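Local coordinates for putative Fe-S biosynthesis protein (Lactobacillus salivarius, PDB 2P2E), which is of unknown function but probably takes part in the biosynthesis of iron-sulphur clusters, at residues V34-S38 / D59-Y64; F49-S55 / L114-R120. All coordinates share one frame. Numbering follows the deposited sequence.

Interaction 1. Residues V34-S38 / D59-Y64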
ATOM      1  N   VAL A  34      -1.705  -1.439 -14.725  1.00 30.71           N
ATOM      2  CA  VAL A  34      -2.369  -0.175 -15.010  1.00 31.14           C
ATOM      3  C   VAL A  34      -1.731   0.965 -14.187  1.00 31.97           C
ATOM      4  O   VAL A  34      -1.483   0.826 -12.983  1.00 32.13           O
ATOM      5  CB  VAL A  34      -3.884  -0.257 -14.699  1.00 30.33           C
ATOM      6  CG1 VAL A  34      -4.575   1.026 -15.126  1.00 29.55           C
ATOM      7  CG2 VAL A  34      -4.497  -1.438 -15.421  1.00 28.58           C
ATOM      8  N   GLY A  35      -1.455   2.083 -14.852  1.00 32.97           N
ATOM      9  CA  GLY A  35      -0.860   3.224 -14.173  1.00 33.31           C
ATOM     10  C   GLY A  35       0.564   3.486 -14.622  1.00 33.57           C
ATOM     11  O   GLY A  35       1.289   2.550 -14.977  1.00 32.23           O
ATOM     12  N   ALA A  36       0.964   4.756 -14.615  1.00 34.46           N
ATOM     13  CA  ALA A  36       2.320   5.123 -15.022  1.00 35.43           C
ATOM     14  C   ALA A  36       3.352   4.467 -14.117  1.00 35.74           C
ATOM     15  O   ALA A  36       4.436   4.091 -14.566  1.00 35.42           O
ATOM     16  CB  ALA A  36       2.498   6.642 -14.990  1.00 34.74           C
ATOM     17  N   LEU A  37       3.009   4.314 -12.843  1.00 36.38           N
ATOM     18  CA  LEU A  37       3.942   3.725 -11.893  1.00 37.38           C
ATOM     19  C   LEU A  37       4.271   2.266 -12.173  1.00 37.57           C
ATOM     20  O   LEU A  37       5.336   1.777 -11.792  1.00 38.01           O
ATOM     21  CB  LEU A  37       3.437   3.917 -10.458  1.00 37.19           C
ATOM     22  CG  LEU A  37       3.590   5.384 -10.012  1.00 37.81           C
ATOM     23  CD1 LEU A  37       2.476   6.258 -10.621  1.00 38.42           C
ATOM     24  CD2 LEU A  37       3.546   5.459  -8.497  1.00 37.76           C
ATOM     25  N   SER A  38       3.376   1.563 -12.844  1.00 38.06           N
ATOM     26  CA  SER A  38       3.681   0.186 -13.175  1.00 40.01           C
ATOM     27  C   SER A  38       4.913   0.164 -14.106  1.00 42.16           C
ATOM     28  O   SER A  38       5.674  -0.806 -14.127  1.00 43.01           O
ATOM     29  CB  SER A  38       2.495  -0.453 -13.882  1.00 39.76           C
ATOM     30  OG  SER A  38       2.857  -1.710 -14.415  1.00 40.07           O
ATOM     31  N   ASP A  59       4.613  11.107 -10.770  1.00 40.00           N
ATOM     32  CA  ASP A  59       3.201  11.197 -11.116  1.00 38.99           C
ATOM     33  C   ASP A  59       2.372   9.994 -10.684  1.00 36.47           C
ATOM     34  O   ASP A  59       2.156   9.060 -11.451  1.00 36.16           O
ATOM     35  CB  ASP A  59       3.045  11.417 -12.615  1.00 41.14           C
ATOM     36  CG  ASP A  59       1.593  11.490 -13.037  1.00 42.70           C
ATOM     37  OD1 ASP A  59       0.807  12.206 -12.364  1.00 41.25           O
ATOM     38  OD2 ASP A  59       1.241  10.835 -14.047  1.00 44.97           O
ATOM     39  N   TYR A  60       1.897  10.048  -9.448  1.00 33.90           N
ATOM     40  CA  TYR A  60       1.102   8.989  -8.868  1.00 32.41           C
ATOM     41  C   TYR A  60      -0.308   9.499  -8.687  1.00 31.27           C
ATOM     42  O   TYR A  60      -1.233   8.734  -8.460  1.00 32.47           O
ATOM     43  CB  TYR A  60       1.678   8.624  -7.506  1.00 31.69           C
ATOM     44  CG  TYR A  60       1.575   9.749  -6.502  1.00 31.48           C
ATOM     45  CD1 TYR A  60       0.440   9.905  -5.718  1.00 30.98           C
ATOM     46  CD2 TYR A  60       2.601  10.683  -6.367  1.00 31.39           C
ATOM     47  CE1 TYR A  60       0.319  10.964  -4.814  1.00 32.29           C
ATOM     48  CE2 TYR A  60       2.493  11.752  -5.470  1.00 31.74           C
ATOM     49  CZ  TYR A  60       1.346  11.888  -4.694  1.00 32.84           C
ATOM     50  OH  TYR A  60       1.215  12.945  -3.803  1.00 32.46           O
ATOM     51  N   LYS A  61      -0.467  10.808  -8.760  1.00 31.66           N
ATOM     52  CA  LYS A  61      -1.777  11.414  -8.572  1.00 32.64           C
ATOM     53  C   LYS A  61      -2.852  10.963  -9.560  1.00 32.03           C
ATOM     54  O   LYS A  61      -3.885  10.433  -9.161  1.00 32.86           O
ATOM     55  CB  LYS A  61      -1.653  12.939  -8.632  1.00 34.50           C
ATOM     56  CG  LYS A  61      -0.817  13.544  -7.525  1.00 37.16           C
ATOM     57  CD  LYS A  61      -1.439  13.290  -6.142  1.00 39.93           C
ATOM     58  CE  LYS A  61      -2.842  13.906  -5.999  1.00 41.80           C
ATOM     59  NZ  LYS A  61      -3.480  13.640  -4.654  1.00 41.02           N
ATOM     60  N   LYS A  62      -2.613  11.185 -10.844  1.00 31.23           N
ATOM     61  CA  LYS A  62      -3.588  10.828 -11.861  1.00 31.10           C
ATOM     62  C   LYS A  62      -4.156   9.423 -11.686  1.00 30.21           C
ATOM     63  O   LYS A  62      -5.370   9.222 -11.796  1.00 29.71           O
ATOM     64  CB  LYS A  62      -2.972  10.974 -13.249  1.00 33.00           C
ATOM     65  CG  LYS A  62      -3.920  10.646 -14.398  1.00 36.38           C
ATOM     66  CD  LYS A  62      -3.376  11.177 -15.735  1.00 38.83           C
ATOM     67  CE  LYS A  62      -4.144  10.640 -16.948  1.00 39.72           C
ATOM     68  NZ  LYS A  62      -3.888   9.179 -17.177  1.00 40.94           N
ATOM     69  N   ASP A  63      -3.282   8.464 -11.391  1.00 28.42           N
ATOM     70  CA  ASP A  63      -3.696   7.078 -11.213  1.00 26.85           C
ATOM     71  C   ASP A  63      -4.173   6.755  -9.795  1.00 25.17           C
ATOM     72  O   ASP A  63      -5.291   6.302  -9.604  1.00 24.60           O
ATOM     73  CB  ASP A  63      -2.546   6.149 -11.612  1.00 28.34           C
ATOM     74  CG  ASP A  63      -2.085   6.381 -13.042  1.00 30.42           C
ATOM     75  OD1 ASP A  63      -2.945   6.335 -13.944  1.00 30.55           O
ATOM     76  OD2 ASP A  63      -0.869   6.611 -13.264  1.00 32.54           O
ATOM     77  N   TYR A  64      -3.317   6.969  -8.807  1.00 23.75           N
ATOM     78  CA  TYR A  64      -3.677   6.714  -7.416  1.00 23.33           C
ATOM     79  C   TYR A  64      -4.472   7.928  -6.995  1.00 24.10           C
ATOM     80  O   TYR A  64      -4.002   8.774  -6.249  1.00 24.17           O
ATOM     81  CB  TYR A  64      -2.405   6.568  -6.605  1.00 22.31           C
ATOM     82  CG  TYR A  64      -1.614   5.407  -7.109  1.00 20.43           C
ATOM     83  CD1 TYR A  64      -1.868   4.130  -6.638  1.00 19.55           C
ATOM     84  CD2 TYR A  64      -0.709   5.556  -8.159  1.00 20.06           C
ATOM     85  CE1 TYR A  64      -1.252   3.022  -7.195  1.00 19.75           C
ATOM     86  CE2 TYR A  64      -0.085   4.448  -8.730  1.00 19.59           C
ATOM     87  CZ  TYR A  64      -0.371   3.181  -8.238  1.00 19.44           C
ATOM     88  OH  TYR A  64       0.200   2.063  -8.786  1.00 19.13           O
TER

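Interaction 2. Residues F49-S55 / L114-R120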
ATOM      1  N   PHE A  49      -2.075  -7.118  -4.223  1.00 24.10           N
ATOM      2  CA  PHE A  49      -1.785  -5.934  -3.423  1.00 21.19           C
ATOM      3  C   PHE A  49      -0.353  -5.836  -2.964  1.00 19.64           C
ATOM      4  O   PHE A  49       0.267  -6.833  -2.635  1.00 20.83           O
ATOM      5  CB  PHE A  49      -2.661  -5.914  -2.184  1.00 19.94           C
ATOM      6  CG  PHE A  49      -4.063  -5.526  -2.454  1.00 17.41           C
ATOM      7  CD1 PHE A  49      -4.365  -4.237  -2.849  1.00 17.74           C
ATOM      8  CD2 PHE A  49      -5.087  -6.439  -2.296  1.00 16.71           C
ATOM      9  CE1 PHE A  49      -5.678  -3.859  -3.084  1.00 17.65           C
ATOM     10  CE2 PHE A  49      -6.397  -6.068  -2.528  1.00 17.22           C
ATOM     11  CZ  PHE A  49      -6.693  -4.778  -2.920  1.00 17.19           C
ATOM     12  N   ARG A  50       0.163  -4.620  -2.923  1.00 17.94           N
ATOM     13  CA  ARG A  50       1.519  -4.396  -2.464  1.00 18.08           C
ATOM     14  C   ARG A  50       1.666  -2.923  -2.115  1.00 18.36           C
ATOM     15  O   ARG A  50       0.909  -2.088  -2.605  1.00 17.98           O
ATOM     16  CB  ARG A  50       2.516  -4.778  -3.550  1.00 17.24           C
ATOM     17  CG  ARG A  50       2.369  -3.947  -4.785  1.00 19.49           C
ATOM     18  CD  ARG A  50       3.501  -4.170  -5.755  1.00 19.15           C
ATOM     19  NE  ARG A  50       3.266  -3.428  -6.984  1.00 19.42           N
ATOM     20  CZ  ARG A  50       4.168  -3.270  -7.941  1.00 23.06           C
ATOM     21  NH1 ARG A  50       5.376  -3.801  -7.815  1.00 24.34           N
ATOM     22  NH2 ARG A  50       3.865  -2.573  -9.024  1.00 24.12           N
ATOM     23  N   ILE A  51       2.626  -2.601  -1.259  1.00 18.36           N
ATOM     24  CA  ILE A  51       2.853  -1.214  -0.877  1.00 19.65           C
ATOM     25  C   ILE A  51       3.981  -0.588  -1.666  1.00 20.81           C
ATOM     26  O   ILE A  51       5.079  -1.130  -1.731  1.00 21.33           O
ATOM     27  CB  ILE A  51       3.221  -1.068   0.603  1.00 21.01           C
ATOM     28  CG1 ILE A  51       2.176  -1.762   1.460  1.00 21.43           C
ATOM     29  CG2 ILE A  51       3.304   0.399   0.976  1.00 18.11           C
ATOM     30  CD1 ILE A  51       0.792  -1.337   1.143  1.00 25.83           C
ATOM     31  N   LEU A  52       3.703   0.562  -2.260  1.00 21.18           N
ATOM     32  CA  LEU A  52       4.703   1.279  -3.028  1.00 22.56           C
ATOM     33  C   LEU A  52       4.979   2.595  -2.341  1.00 23.34           C
ATOM     34  O   LEU A  52       4.065   3.227  -1.814  1.00 24.46           O
ATOM     35  CB  LEU A  52       4.193   1.581  -4.435  1.00 23.31           C
ATOM     36  CG  LEU A  52       4.215   0.530  -5.538  1.00 24.68           C
ATOM     37  CD1 LEU A  52       3.791  -0.822  -4.995  1.00 27.64           C
ATOM     38  CD2 LEU A  52       3.292   0.990  -6.658  1.00 23.85           C
ATOM     39  N   VAL A  53       6.239   3.005  -2.333  1.00 23.66           N
ATOM     40  CA  VAL A  53       6.593   4.283  -1.757  1.00 22.81           C
ATOM     41  C   VAL A  53       7.276   5.072  -2.861  1.00 22.31           C
ATOM     42  O   VAL A  53       8.231   4.613  -3.496  1.00 18.80           O
ATOM     43  CB  VAL A  53       7.499   4.131  -0.518  1.00 22.89           C
ATOM     44  CG1 VAL A  53       8.551   3.117  -0.780  1.00 26.10           C
ATOM     45  CG2 VAL A  53       8.137   5.473  -0.159  1.00 23.32           C
ATOM     46  N   VAL A  54       6.729   6.256  -3.097  1.00 23.15           N
ATOM     47  CA  VAL A  54       7.206   7.165  -4.116  1.00 24.93           C
ATOM     48  C   VAL A  54       7.486   8.501  -3.466  1.00 27.09           C
ATOM     49  O   VAL A  54       7.299   8.660  -2.264  1.00 27.89           O
ATOM     50  CB  VAL A  54       6.130   7.393  -5.174  1.00 23.04           C
ATOM     51  CG1 VAL A  54       5.793   6.097  -5.865  1.00 22.57           C
ATOM     52  CG2 VAL A  54       4.899   7.975  -4.514  1.00 20.99           C
ATOM     53  N   SER A  55       7.925   9.459  -4.282  1.00 29.96           N
ATOM     54  CA  SER A  55       8.207  10.813  -3.822  1.00 31.04           C
ATOM     55  C   SER A  55       7.087  11.705  -4.332  1.00 32.51           C
ATOM     56  O   SER A  55       6.406  11.378  -5.305  1.00 32.06           O
ATOM     57  CB  SER A  55       9.541  11.310  -4.372  1.00 30.81           C
ATOM     58  OG  SER A  55      10.605  10.461  -3.992  1.00 31.36           O
ATOM     59  N   LEU A 114       2.142  -9.082   2.351  1.00 18.78           N
ATOM     60  CA  LEU A 114       2.181  -7.764   1.735  1.00 17.63           C
ATOM     61  C   LEU A 114       3.601  -7.214   1.660  1.00 18.04           C
ATOM     62  O   LEU A 114       4.193  -6.897   2.677  1.00 19.83           O
ATOM     63  CB  LEU A 114       1.305  -6.845   2.564  1.00 16.21           C
ATOM     64  CG  LEU A 114       0.970  -5.439   2.102  1.00 15.55           C
ATOM     65  CD1 LEU A 114       0.149  -5.472   0.821  1.00 15.34           C
ATOM     66  CD2 LEU A 114       0.199  -4.764   3.223  1.00 13.59           C
ATOM     67  N   SER A 115       4.146  -7.082   0.458  1.00 18.94           N
ATOM     68  CA  SER A 115       5.514  -6.584   0.304  1.00 19.12           C
ATOM     69  C   SER A 115       5.597  -5.076   0.226  1.00 19.32           C
ATOM     70  O   SER A 115       4.592  -4.394   0.091  1.00 21.30           O
ATOM     71  CB  SER A 115       6.153  -7.153  -0.955  1.00 19.66           C
ATOM     72  OG  SER A 115       5.644  -6.518  -2.112  1.00 20.02           O
ATOM     73  N   ILE A 116       6.811  -4.554   0.298  1.00 20.47           N
ATOM     74  CA  ILE A 116       7.013  -3.117   0.223  1.00 21.59           C
ATOM     75  C   ILE A 116       8.031  -2.767  -0.854  1.00 21.93           C
ATOM     76  O   ILE A 116       9.130  -3.303  -0.870  1.00 21.85           O
ATOM     77  CB  ILE A 116       7.524  -2.568   1.546  1.00 20.73           C
ATOM     78  CG1 ILE A 116       6.645  -3.076   2.681  1.00 21.84           C
ATOM     79  CG2 ILE A 116       7.538  -1.043   1.499  1.00 18.71           C
ATOM     80  CD1 ILE A 116       7.234  -2.849   4.041  1.00 20.69           C
ATOM     81  N   GLN A 117       7.668  -1.854  -1.740  1.00 23.63           N
ATOM     82  CA  GLN A 117       8.569  -1.458  -2.806  1.00 25.90           C
ATOM     83  C   GLN A 117       8.948   0.013  -2.728  1.00 24.59           C
ATOM     84  O   GLN A 117       8.079   0.884  -2.723  1.00 24.38           O
ATOM     85  CB  GLN A 117       7.914  -1.738  -4.148  1.00 29.25           C
ATOM     86  CG  GLN A 117       7.264  -3.089  -4.198  1.00 35.24           C
ATOM     87  CD  GLN A 117       7.836  -3.934  -5.298  1.00 38.28           C
ATOM     88  OE1 GLN A 117       7.341  -5.033  -5.587  1.00 41.29           O
ATOM     89  NE2 GLN A 117       8.891  -3.427  -5.932  1.00 40.71           N
ATOM     90  N   ASP A 118      10.249   0.278  -2.673  1.00 23.95           N
ATOM     91  CA  ASP A 118      10.746   1.643  -2.608  1.00 24.12           C
ATOM     92  C   ASP A 118      11.102   2.134  -4.000  1.00 25.17           C
ATOM     93  O   ASP A 118      12.139   1.760  -4.548  1.00 24.45           O
ATOM     94  CB  ASP A 118      11.988   1.727  -1.719  1.00 23.09           C
ATOM     95  CG  ASP A 118      12.413   3.169  -1.438  1.00 24.60           C
ATOM     96  OD1 ASP A 118      11.847   4.093  -2.071  1.00 23.72           O
ATOM     97  OD2 ASP A 118      13.318   3.378  -0.589  1.00 23.23           O
ATOM     98  N   PHE A 119      10.237   2.973  -4.566  1.00 26.14           N
ATOM     99  CA  PHE A 119      10.471   3.525  -5.891  1.00 28.27           C
ATOM    100  C   PHE A 119      10.858   5.001  -5.802  1.00 28.75           C
ATOM    101  O   PHE A 119      10.734   5.743  -6.782  1.00 28.70           O
ATOM    102  CB  PHE A 119       9.219   3.388  -6.780  1.00 30.05           C
ATOM    103  CG  PHE A 119       8.882   1.963  -7.184  1.00 31.79           C
ATOM    104  CD1 PHE A 119       9.833   0.945  -7.125  1.00 31.35           C
ATOM    105  CD2 PHE A 119       7.607   1.652  -7.663  1.00 31.74           C
ATOM    106  CE1 PHE A 119       9.511  -0.355  -7.540  1.00 32.31           C
ATOM    107  CE2 PHE A 119       7.283   0.354  -8.079  1.00 31.70           C
ATOM    108  CZ  PHE A 119       8.236  -0.646  -8.017  1.00 31.54           C
ATOM    109  N   ARG A 120      11.310   5.436  -4.631  1.00 29.23           N
ATOM    110  CA  ARG A 120      11.713   6.826  -4.469  1.00 30.67           C
ATOM    111  C   ARG A 120      12.994   7.096  -5.235  1.00 34.23           C
ATOM    112  O   ARG A 120      13.897   6.250  -5.287  1.00 33.65           O
ATOM    113  CB  ARG A 120      11.957   7.161  -3.010  1.00 27.35           C
ATOM    114  CG  ARG A 120      10.717   7.257  -2.169  1.00 26.48           C
ATOM    115  CD  ARG A 120      11.106   7.479  -0.729  1.00 24.05           C
ATOM    116  NE  ARG A 120      11.931   6.380  -0.240  1.00 23.29           N
ATOM    117  CZ  ARG A 120      12.565   6.374   0.927  1.00 20.80           C
ATOM    118  NH1 ARG A 120      12.474   7.415   1.739  1.00 20.27           N
ATOM    119  NH2 ARG A 120      13.292   5.324   1.284  1.00 20.03           N
TER

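Interaction 1. Residues V34-S38 / D59-Y64
Asp59 meets the facing loop mainly through its backbone: its carbonyl O lies only 2.9 Å from Leu37 CD1, shorter than an ordinary van der Waals contact, while its carboxylate merely skirts Ala36. At Tyr60 the contact turns apolar, with Leu37 CD2 packed 3.8 Å from Tyr60 CB and Leu37 CD1 3.5 Å from Tyr60 CA; the phenol ring leads away. The chain then makes one helical turn, fastened by Tyr64 N donating to Tyr60 O at 2.8 Å, and this presents Asp63 to the other loop. Asp63 OD2 accepts the nearly straight hydrogen bond from Ala36 N (2.9 Å, 163°), joining the carboxylate to the backbone where the loop enters the 3-10 turn that begins at Leu37, with Ser38 N bonded to Gly35 O at 3.1 Å. Gly35 CA sits 3.5 Å from Asp63 OD2; a CB there would crowd the carboxylate and, at a phi of 112°, jam against the preceding carbonyl. Tyr64 closes the pocket around Leu37, whose CD1 meets the ring edge at Tyr64 CE2 (3.7 Å), and its hydroxyl is hydrogen-bonded to Asp29. The two loops thus cover one part of the barrel wall: Leu37, Tyr60 and Tyr64 all pack on Leu27 of strand 24-30, Leu37 and Tyr60 on Val54 of strand 49-55, and Tyr64 on Tyr76 of strand 75-77.

Interaction 2. Residues F49-S55 / L114-R120
The pairing ends in a sharp turn held by one carboxylate: Asp118 OD1 accepts from the backbone Arg120 N (2.9 Å), an Asx turn, and also from Arg120 NE (2.9 Å), while Arg120 NH2 forms a salt bridge to Asp118 OD2 at 2.7 Å. The bend draws Arg120 in beside Val54, their CA atoms 4.5 Å apart, and lets Arg120 CD rest 3.6 Å from Val53 CG2. Before it, the strands run parallel, at 24° to each other, in regular register: Ile51 pairs with Ile116, Leu52 with Gln117 and Val53 with Asp118. Ile51 and Val53 point their amides and carbonyls at the partner, giving Ile51 N to Ser115 O (3.0 Å), Gln117 N to Ile51 O (2.7 Å), Val53 N to Gln117 O (2.8 Å) and Phe119 N to Val53 O (2.8 Å). On the face bearing Ile51 and Ile116, Leu114 CG packs 3.9 Å from Ile51 CG1, and Ile116 meets Lys14 and Tyr18 of helix 9-19. On the face of Leu52 and Gln117, Phe119 CE2 lies 4.0 Å from Leu52 CG, and Arg50 NH1 makes a weak 3.2 Å hydrogen bond to Gln117 OE1; the main partner of this guanidinium is Asp29, in a salt bridge. Strand 24-30 pairs antiparallel with the other edge of 49-55, and strand 100-104 with that of 108-118, so this parallel pair is one seam in the wall of a closed, mixed beta-barrel.

From the N terminus the chain passes 34-38, then strand 49-55, then 59-64, and reaches 114-120 near its end, so the two contacts cross. Interaction 1 closes a short loop of 20 intervening residues, and strand 49-55 lies within that loop; interaction 2 closes a far longer one of 58 residues, which contains 59-64. Strand 49-55 therefore links them: one edge pairs with the C-terminal strand, while some of its side chains meet the loops of interaction 1. With centres about 13 Å apart, the contacts touch where Leu37 CD2 lies 3.5 Å from Val54 CG1 and Tyr64 OH 3.9 Å from Leu52 CD2, tying the connecting loops to the barrel wall.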